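Local atomic coordinates of STM4351 (Salmonella enterica, PDB entry 2Y7I), a protein that binds arginine with high specificity as a periplasmic solute-binding protein of family 3, probably delivering it to a membrane transporter. Residues 14-19 and 140-145; 121-126 and 156-161. One frame throughout, in Å; residues are numbered along the deposited sequence.

Interaction 1: 14-19 and 140-145; sequences ATYAPY and DSYLNA. With ZN (zinc ion), chain D; ARG (arginine), chain C.
With OG1 of T15 in the crowded position between backbone N and carbonyl carbon (chi1 53°), CG2 lies beside the backbone N and is directed at the start of helix 142-150. There it meets S141, whose OG is anti to its own backbone N (chi1 173°); T15 CG2 stands 3.3 Å from S141 OG. S141 is the N-cap of this helix: S141 OG accepts from L143 N at 3.2 Å. Over this turn, CD2 of L143 packs on the carbonyl of T15, 3.5 Å from T15 O. The contact bridges the two lobes of the periplasmic binding protein fold beside the arginine bound in the cleft: 14-19 follows the strand 7-12 of one lobe and 140-145 belongs to the other. Y16 and Y142 lie side by side and point the same way, their planes 32° apart, and Y16 CE1 touches Y142 CD2 at 3.3 Å. The ligand's side chain runs along the Y16 ring, its CD 3.6 Å above the plane toward the rim and its NE 3.4 Å from Y16 CD2. T15 OG1 is hydrogen-bonded to E118. At the outer end, D140 OD2 binds zinc at 1.9 Å together with D55, while N119 holds D140 OD1.

Interaction 2: 121-126 and 156-161; sequences TTHQRY and GVFGDV. With ARG (arginine), chain C; ACT (acetate ion), chain G.
Part of the wall of the arginine pocket that receives the ligand's amino and carboxylate groups is built here, where the N-terminal turn of helix 122-130 packs against the end of strand 156-160, a strand inside the five-stranded sheet of its lobe. The imidazole of H123 fills the space between helix and strand. Its CG lies beside the backbone N (chi1 -46°), which puts the ring next to the strand, and chi2 of -59° turns one face onto G159: G159 CA sits 3.7 Å from the H123 ring centroid, almost on the ring normal, in a CH-pi contact. T122 OG1 covers the opposite face. The ring edge is turned toward the face of F158 in a T-shaped pair with planes 72° apart. F158, with CG anti to its backbone N, brings its own edge to the helix backbone, CE2 lying 3.4 Å from H123 O, and meets Y126 rim to rim, completing an aromatic cluster.

The polar link is H123 NE2 to D160 OD2, 3.1 Å long. The acceptor lies in the imidazole plane, yet the N-H reaches it from above the carboxylate plane. The ligand's N donates to the same D160 OD2 at 2.8 Å, and Y16 OH also bonds there. At the helix start T122 N donates to the ligand's O at 3.0 Å, while T121, the N-cap, accepts from Q124 N through OG1. H123 ND1 is hydrogen-bonded to Y187 OH, so both ring nitrogens are held and the imidazole is fixed in rotation. Gathering three bonds on one buried carboxylate oxygen probably keeps D160 ionised to balance the ligand's ammonium group, while the N-terminus of helix 122-130 would favour the ligand's carboxylate, whose O is bonded to T122 N.

Both contacts line the same arginine site but hold different parts of it. Interaction 2 is wholly buried and lies within one lobe, joining helix to sheet through aromatic packing and a histidine-carboxylate bond at the ligand's backbone end. Interaction 1 is only partly buried: it brings a loop from the other lobe against helix 142-150, with no hydrogen bond across its segments, and runs from the ligand's side chain out to a zinc site. The two are tied by hydroxyls, for the tyrosines Y16 of 14-19 and Y142 of 140-145 both end on strand 156-160; Y142 OH lies 2.7 Å from F158 O, a probable hydrogen bond.

Interaction 1: 14-19 and 140-145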
ATOM      1  N   ALA A  14       3.109  22.515  -6.584  1.00 17.97           N
ATOM      2  CA  ALA A  14       4.100  22.270  -5.536  1.00 19.11           C
ATOM      3  C   ALA A  14       4.086  23.334  -4.432  1.00 19.90           C
ATOM      4  O   ALA A  14       5.118  23.916  -4.105  1.00 20.67           O
ATOM      5  CB  ALA A  14       5.488  22.152  -6.161  1.00 20.18           C
ATOM      6  N   THR A  15       2.905  23.532  -3.851  1.00 20.18           N
ATOM      7  CA  THR A  15       2.621  24.546  -2.835  1.00 21.08           C
ATOM      8  C   THR A  15       2.210  23.884  -1.521  1.00 19.97           C
ATOM      9  O   THR A  15       1.760  24.559  -0.580  1.00 19.80           O
ATOM     10  CB  THR A  15       1.408  25.410  -3.301  1.00 21.25           C
ATOM     11  OG1 THR A  15       0.304  24.544  -3.644  1.00 22.21           O
ATOM     12  CG2 THR A  15       1.775  26.231  -4.519  1.00 23.38           C
ATOM     13  N   TYR A  16       2.370  22.560  -1.455  1.00 19.14           N
ATOM     14  CA  TYR A  16       1.601  21.737  -0.520  1.00 18.04           C
ATOM     15  C   TYR A  16       2.411  20.611   0.137  1.00 17.61           C
ATOM     16  O   TYR A  16       2.069  19.445  -0.003  1.00 17.49           O
ATOM     17  CB  TYR A  16       0.378  21.160  -1.277  1.00 17.77           C
ATOM     18  CG  TYR A  16      -0.911  21.053  -0.467  1.00 17.57           C
ATOM     19  CD1 TYR A  16      -1.404  22.146   0.248  1.00 18.65           C
ATOM     20  CD2 TYR A  16      -1.649  19.861  -0.442  1.00 18.04           C
ATOM     21  CE1 TYR A  16      -2.585  22.055   0.990  1.00 19.14           C
ATOM     22  CE2 TYR A  16      -2.830  19.758   0.297  1.00 17.67           C
ATOM     23  CZ  TYR A  16      -3.293  20.865   1.006  1.00 19.63           C
ATOM     24  OH  TYR A  16      -4.466  20.791   1.731  1.00 19.24           O
ATOM     25  N   ALA A  17       3.479  20.958   0.855  1.00 17.47           N
ATOM     26  CA  ALA A  17       4.239  19.972   1.629  1.00 17.58           C
ATOM     27  C   ALA A  17       3.293  19.293   2.609  1.00 17.13           C
ATOM     28  O   ALA A  17       2.435  19.972   3.181  1.00 16.71           O
ATOM     29  CB  ALA A  17       5.391  20.651   2.396  1.00 18.18           C
ATOM     30  N   PRO A  18       3.445  17.966   2.826  1.00 17.26           N
ATOM     31  CA  PRO A  18       4.469  17.048   2.299  1.00 17.83           C
ATOM     32  C   PRO A  18       4.092  16.319   0.999  1.00 17.34           C
ATOM     33  O   PRO A  18       4.813  15.405   0.591  1.00 18.27           O
ATOM     34  CB  PRO A  18       4.564  15.999   3.416  1.00 18.33           C
ATOM     35  CG  PRO A  18       3.129  15.859   3.857  1.00 17.10           C
ATOM     36  CD  PRO A  18       2.537  17.266   3.759  1.00 17.18           C
ATOM     37  N   TYR A  19       2.961  16.671   0.396  1.00 15.81           N
ATOM     38  CA  TYR A  19       2.511  16.036  -0.846  1.00 15.34           C
ATOM     39  C   TYR A  19       3.447  16.408  -2.013  1.00 15.58           C
ATOM     40  O   TYR A  19       3.994  15.539  -2.674  1.00 16.20           O
ATOM     41  CB  TYR A  19       1.069  16.448  -1.159  1.00 14.24           C
ATOM     42  CG  TYR A  19       0.063  16.067  -0.085  1.00 14.82           C
ATOM     43  CD1 TYR A  19      -0.473  14.785  -0.036  1.00 15.18           C
ATOM     44  CD2 TYR A  19      -0.332  16.986   0.898  1.00 14.94           C
ATOM     45  CE1 TYR A  19      -1.388  14.423   0.950  1.00 16.37           C
ATOM     46  CE2 TYR A  19      -1.248  16.637   1.877  1.00 15.76           C
ATOM     47  CZ  TYR A  19      -1.765  15.359   1.898  1.00 16.10           C
ATOM     48  OH  TYR A  19      -2.665  14.997   2.864  1.00 18.76           O
ATOM     49  N   ASP A 140      -4.177  31.192  -5.087  1.00 18.36           N
ATOM     50  CA  ASP A 140      -3.613  30.116  -5.909  1.00 19.12           C
ATOM     51  C   ASP A 140      -2.372  29.450  -5.304  1.00 19.71           C
ATOM     52  O   ASP A 140      -1.633  28.732  -5.990  1.00 20.33           O
ATOM     53  CB  ASP A 140      -3.366  30.578  -7.354  1.00 19.51           C
ATOM     54  CG  ASP A 140      -4.619  30.490  -8.196  1.00 19.02           C
ATOM     55  OD1 ASP A 140      -5.707  30.353  -7.599  1.00 18.03           O
ATOM     56  OD2 ASP A 140      -4.544  30.550  -9.436  1.00 16.75           O
ATOM     57  N   SER A 141      -2.125  29.701  -4.023  1.00 20.63           N
ATOM     58  CA  SER A 141      -1.009  29.051  -3.336  1.00 21.22           C
ATOM     59  C   SER A 141      -1.167  29.168  -1.835  1.00 20.82           C
ATOM     60  O   SER A 141      -1.251  30.281  -1.311  1.00 20.29           O
ATOM     61  CB  SER A 141       0.317  29.691  -3.761  1.00 22.88           C
ATOM     62  OG  SER A 141       1.390  29.177  -2.991  1.00 25.95           O
ATOM     63  N   TYR A 142      -1.204  28.018  -1.155  1.00 19.88           N
ATOM     64  CA  TYR A 142      -1.206  28.001   0.308  1.00 20.09           C
ATOM     65  C   TYR A 142      -0.057  28.833   0.890  1.00 20.44           C
ATOM     66  O   TYR A 142      -0.205  29.419   1.958  1.00 20.75           O
ATOM     67  CB  TYR A 142      -1.297  26.557   0.870  1.00 19.29           C
ATOM     68  CG  TYR A 142      -2.733  26.072   0.949  1.00 19.62           C
ATOM     69  CD1 TYR A 142      -3.589  26.547   1.937  1.00 19.99           C
ATOM     70  CD2 TYR A 142      -3.247  25.160   0.019  1.00 19.78           C
ATOM     71  CE1 TYR A 142      -4.926  26.130   2.010  1.00 19.85           C
ATOM     72  CE2 TYR A 142      -4.583  24.722   0.089  1.00 19.39           C
ATOM     73  CZ  TYR A 142      -5.421  25.219   1.088  1.00 19.91           C
ATOM     74  OH  TYR A 142      -6.760  24.836   1.151  1.00 16.07           O
ATOM     75  N   LEU A 143       1.054  28.960   0.164  1.00 21.18           N
ATOM     76  CA  LEU A 143       2.176  29.782   0.644  1.00 22.36           C
ATOM     77  C   LEU A 143       1.802  31.265   0.841  1.00 22.52           C
ATOM     78  O   LEU A 143       2.179  31.895   1.837  1.00 22.72           O
ATOM     79  CB  LEU A 143       3.411  29.665  -0.273  1.00 23.83           C
ATOM     80  CG  LEU A 143       3.934  28.315  -0.793  1.00 25.67           C
ATOM     81  CD1 LEU A 143       5.361  28.464  -1.354  1.00 28.36           C
ATOM     82  CD2 LEU A 143       3.880  27.191   0.244  1.00 26.62           C
ATOM     83  N   ASN A 144       1.058  31.823  -0.109  1.00 21.73           N
ATOM     84  CA  ASN A 144       0.570  33.197   0.032  1.00 21.68           C
ATOM     85  C   ASN A 144      -0.463  33.329   1.152  1.00 20.11           C
ATOM     86  O   ASN A 144      -0.545  34.362   1.816  1.00 19.92           O
ATOM     87  CB  ASN A 144      -0.045  33.668  -1.281  1.00 22.28           C
ATOM     88  CG  ASN A 144       0.951  33.649  -2.425  1.00 24.97           C
ATOM     89  OD1 ASN A 144       0.753  32.957  -3.415  1.00 27.31           O
ATOM     90  ND2 ASN A 144       2.029  34.406  -2.285  1.00 28.97           N
ATOM     91  N   ALA A 145      -1.266  32.283   1.322  1.00 18.82           N
ATOM     92  CA  ALA A 145      -2.278  32.218   2.385  1.00 18.13           C
ATOM     93  C   ALA A 145      -1.605  32.280   3.759  1.00 18.25           C
ATOM     94  O   ALA A 145      -1.972  33.102   4.608  1.00 18.47           O
ATOM     95  CB  ALA A 145      -3.119  30.950   2.246  1.00 17.21           C
TER
HETATM   96 ZN    ZN D1246      -6.114  30.336 -10.391  1.00 16.19          ZN
HETATM   97  N   ARG C1245      -6.935  17.767  -0.971  1.00 13.25           N
HETATM   98  CA  ARG C1245      -7.516  19.087  -1.372  1.00 13.72           C
HETATM   99  C   ARG C1245      -8.332  18.924  -2.649  1.00 13.54           C
HETATM  100  O   ARG C1245      -8.870  19.900  -3.166  1.00 12.77           O
HETATM  101  CB  ARG C1245      -6.409  20.143  -1.578  1.00 13.75           C
HETATM  102  CG  ARG C1245      -5.310  19.717  -2.568  1.00 14.85           C
HETATM  103  CD  ARG C1245      -4.316  20.839  -2.859  1.00 15.37           C
HETATM  104  NE  ARG C1245      -3.128  20.296  -3.524  1.00 12.96           N
HETATM  105  CZ  ARG C1245      -2.086  21.014  -3.938  1.00 12.44           C
HETATM  106  NH1 ARG C1245      -2.050  22.338  -3.777  1.00 12.54           N
HETATM  107  NH2 ARG C1245      -1.075  20.402  -4.519  1.00 13.45           N
HETATM  108  OXT ARG C1245      -8.446  17.813  -3.200  1.00 13.15           O

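Interaction 2: 121-126 and 156-161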
ATOM      1  N   THR A 121     -10.303  23.828  -4.652  1.00 14.73           N
ATOM      2  CA  THR A 121     -10.188  22.734  -3.674  1.00 13.50           C
ATOM      3  C   THR A 121     -11.513  22.298  -3.045  1.00 13.44           C
ATOM      4  O   THR A 121     -12.514  23.026  -3.081  1.00 13.56           O
ATOM      5  CB  THR A 121      -9.178  23.067  -2.529  1.00 13.19           C
ATOM      6  OG1 THR A 121      -9.659  24.177  -1.752  1.00 12.91           O
ATOM      7  CG2 THR A 121      -7.820  23.389  -3.101  1.00 13.68           C
ATOM      8  N   THR A 122     -11.483  21.110  -2.447  1.00 12.82           N
ATOM      9  CA  THR A 122     -12.552  20.628  -1.566  1.00 13.05           C
ATOM     10  C   THR A 122     -12.817  21.639  -0.461  1.00 12.83           C
ATOM     11  O   THR A 122     -13.966  21.897  -0.099  1.00 13.43           O
ATOM     12  CB  THR A 122     -12.128  19.308  -0.898  1.00 12.62           C
ATOM     13  OG1 THR A 122     -10.813  19.473  -0.366  1.00 12.05           O
ATOM     14  CG2 THR A 122     -12.089  18.177  -1.925  1.00 11.54           C
ATOM     15  N   HIS A 123     -11.741  22.206   0.074  1.00 12.52           N
ATOM     16  CA  HIS A 123     -11.834  23.139   1.183  1.00 12.79           C
ATOM     17  C   HIS A 123     -12.613  24.380   0.811  1.00 13.38           C
ATOM     18  O   HIS A 123     -13.420  24.871   1.607  1.00 14.03           O
ATOM     19  CB  HIS A 123     -10.435  23.502   1.680  1.00 12.06           C
ATOM     20  CG  HIS A 123      -9.551  22.314   1.852  1.00 12.87           C
ATOM     21  ND1 HIS A 123      -9.875  21.267   2.692  1.00 11.87           N
ATOM     22  CD2 HIS A 123      -8.379  21.977   1.260  1.00 11.68           C
ATOM     23  CE1 HIS A 123      -8.926  20.348   2.629  1.00 10.76           C
ATOM     24  NE2 HIS A 123      -8.012  20.752   1.766  1.00 10.81           N
ATOM     25  N   GLN A 124     -12.383  24.882  -0.400  1.00 13.63           N
ATOM     26  CA  GLN A 124     -13.098  26.047  -0.881  1.00 14.39           C
ATOM     27  C   GLN A 124     -14.592  25.744  -0.974  1.00 15.63           C
ATOM     28  O   GLN A 124     -15.417  26.533  -0.514  1.00 15.07           O
ATOM     29  CB  GLN A 124     -12.555  26.488  -2.244  1.00 14.73           C
ATOM     30  CG  GLN A 124     -13.351  27.612  -2.901  1.00 15.87           C
ATOM     31  CD  GLN A 124     -12.695  28.094  -4.194  1.00 16.84           C
ATOM     32  OE1 GLN A 124     -12.527  27.325  -5.148  1.00 17.53           O
ATOM     33  NE2 GLN A 124     -12.331  29.376  -4.228  1.00 17.74           N
ATOM     34  N   ARG A 125     -14.931  24.589  -1.548  1.00 16.04           N
ATOM     35  CA  ARG A 125     -16.330  24.215  -1.731  1.00 17.46           C
ATOM     36  C   ARG A 125     -17.017  24.008  -0.381  1.00 17.52           C
ATOM     37  O   ARG A 125     -18.124  24.521  -0.158  1.00 18.12           O
ATOM     38  CB  ARG A 125     -16.465  22.976  -2.623  1.00 18.22           C
ATOM     39  CG  ARG A 125     -17.890  22.735  -3.109  1.00 22.12           C
ATOM     40  CD  ARG A 125     -17.960  21.645  -4.187  1.00 26.17           C
ATOM     41  NE  ARG A 125     -17.834  20.285  -3.651  1.00 27.01           N
ATOM     42  CZ  ARG A 125     -18.853  19.537  -3.231  1.00 29.21           C
ATOM     43  NH1 ARG A 125     -20.095  20.012  -3.250  1.00 28.90           N
ATOM     44  NH2 ARG A 125     -18.629  18.306  -2.780  1.00 29.57           N
ATOM     45  N   TYR A 126     -16.350  23.288   0.521  1.00 16.15           N
ATOM     46  CA  TYR A 126     -16.879  23.089   1.870  1.00 16.62           C
ATOM     47  C   TYR A 126     -17.198  24.403   2.580  1.00 17.03           C
ATOM     48  O   TYR A 126     -18.315  24.563   3.084  1.00 17.54           O
ATOM     49  CB  TYR A 126     -15.975  22.207   2.761  1.00 15.68           C
ATOM     50  CG  TYR A 126     -16.494  22.167   4.184  1.00 17.05           C
ATOM     51  CD1 TYR A 126     -17.587  21.368   4.533  1.00 18.92           C
ATOM     52  CD2 TYR A 126     -15.941  22.985   5.160  1.00 18.23           C
ATOM     53  CE1 TYR A 126     -18.091  21.363   5.833  1.00 20.38           C
ATOM     54  CE2 TYR A 126     -16.437  22.992   6.455  1.00 19.00           C
ATOM     55  CZ  TYR A 126     -17.512  22.186   6.782  1.00 19.79           C
ATOM     56  OH  TYR A 126     -17.994  22.206   8.065  1.00 21.65           O
ATOM     57  N   GLY A 156      -7.509  32.712   9.757  1.00 16.02           N
ATOM     58  CA  GLY A 156      -7.183  31.299   9.632  1.00 14.92           C
ATOM     59  C   GLY A 156      -6.814  30.906   8.216  1.00 14.32           C
ATOM     60  O   GLY A 156      -6.975  31.681   7.277  1.00 14.44           O
ATOM     61  N   VAL A 157      -6.288  29.696   8.089  1.00 14.13           N
ATOM     62  CA  VAL A 157      -6.021  29.070   6.793  1.00 13.68           C
ATOM     63  C   VAL A 157      -6.569  27.655   6.921  1.00 13.34           C
ATOM     64  O   VAL A 157      -6.333  26.995   7.924  1.00 13.73           O
ATOM     65  CB  VAL A 157      -4.514  29.090   6.417  1.00 13.67           C
ATOM     66  CG1 VAL A 157      -4.246  28.188   5.181  1.00 13.88           C
ATOM     67  CG2 VAL A 157      -4.040  30.533   6.100  1.00 12.80           C
ATOM     68  N   PHE A 158      -7.332  27.225   5.918  1.00 13.26           N
ATOM     69  CA  PHE A 158      -8.114  25.980   5.963  1.00 13.42           C
ATOM     70  C   PHE A 158      -7.581  25.040   4.882  1.00 13.34           C
ATOM     71  O   PHE A 158      -7.532  25.417   3.709  1.00 12.64           O
ATOM     72  CB  PHE A 158      -9.587  26.351   5.726  1.00 13.11           C
ATOM     73  CG  PHE A 158     -10.558  25.202   5.760  1.00 12.74           C
ATOM     74  CD1 PHE A 158     -10.615  24.324   6.842  1.00 15.66           C
ATOM     75  CD2 PHE A 158     -11.484  25.058   4.729  1.00 14.57           C
ATOM     76  CE1 PHE A 158     -11.555  23.277   6.876  1.00 15.56           C
ATOM     77  CE2 PHE A 158     -12.438  24.024   4.748  1.00 15.90           C
ATOM     78  CZ  PHE A 158     -12.468  23.130   5.822  1.00 14.54           C
ATOM     79  N   GLY A 159      -7.143  23.845   5.291  1.00 13.55           N
ATOM     80  CA  GLY A 159      -6.549  22.866   4.372  1.00 14.74           C
ATOM     81  C   GLY A 159      -6.418  21.463   4.944  1.00 15.48           C
ATOM     82  O   GLY A 159      -6.988  21.165   6.008  1.00 15.77           O
ATOM     83  N   ASP A 160      -5.669  20.596   4.250  1.00 15.79           N
ATOM     84  CA  ASP A 160      -5.488  19.209   4.712  1.00 16.59           C
ATOM     85  C   ASP A 160      -4.636  19.167   5.971  1.00 16.47           C
ATOM     86  O   ASP A 160      -3.678  19.928   6.106  1.00 16.07           O
ATOM     87  CB  ASP A 160      -4.892  18.300   3.613  1.00 17.47           C
ATOM     88  CG  ASP A 160      -5.913  17.948   2.529  1.00 18.53           C
ATOM     89  OD1 ASP A 160      -6.747  17.054   2.750  1.00 23.26           O
ATOM     90  OD2 ASP A 160      -5.894  18.566   1.454  1.00 19.46           O
ATOM     91  N   VAL A 161      -4.998  18.277   6.893  1.00 16.39           N
ATOM     92  CA  VAL A 161      -4.304  18.187   8.177  1.00 17.04           C
ATOM     93  C   VAL A 161      -2.797  17.973   8.040  1.00 16.85           C
ATOM     94  O   VAL A 161      -2.030  18.585   8.779  1.00 16.37           O
ATOM     95  CB  VAL A 161      -4.984  17.186   9.186  1.00 18.03           C
ATOM     96  CG1 VAL A 161      -4.986  15.748   8.659  1.00 18.80           C
ATOM     97  CG2 VAL A 161      -4.347  17.292  10.564  1.00 19.17           C
TER
HETATM   98  N   ARG C1245      -6.935  17.767  -0.971  1.00 13.25           N
HETATM   99  CA  ARG C1245      -7.516  19.087  -1.372  1.00 13.72           C
HETATM  100  C   ARG C1245      -8.332  18.924  -2.649  1.00 13.54           C
HETATM  101  O   ARG C1245      -8.870  19.900  -3.166  1.00 12.77           O
HETATM  102  CB  ARG C1245      -6.409  20.143  -1.578  1.00 13.75           C
HETATM  103  CG  ARG C1245      -5.310  19.717  -2.568  1.00 14.85           C
HETATM  104  CD  ARG C1245      -4.316  20.839  -2.859  1.00 15.37           C
HETATM  105  NE  ARG C1245      -3.128  20.296  -3.524  1.00 12.96           N
HETATM  106  CZ  ARG C1245      -2.086  21.014  -3.938  1.00 12.44           C
HETATM  107  NH1 ARG C1245      -2.050  22.338  -3.777  1.00 12.54           N
HETATM  108  NH2 ARG C1245      -1.075  20.402  -4.519  1.00 13.45           N
HETATM  109  OXT ARG C1245      -8.446  17.813  -3.200  1.00 13.15           O
HETATM  110  C   ACT G1249     -14.811  19.476  -5.526  1.00 25.58           C
HETATM  111  O   ACT G1249     -14.570  18.919  -6.616  1.00 25.00           O
HETATM  112  OXT ACT G1249     -15.659  18.909  -4.792  1.00 25.78           O
HETATM  113  CH3 ACT G1249     -14.113  20.741  -5.121  1.00 25.35           C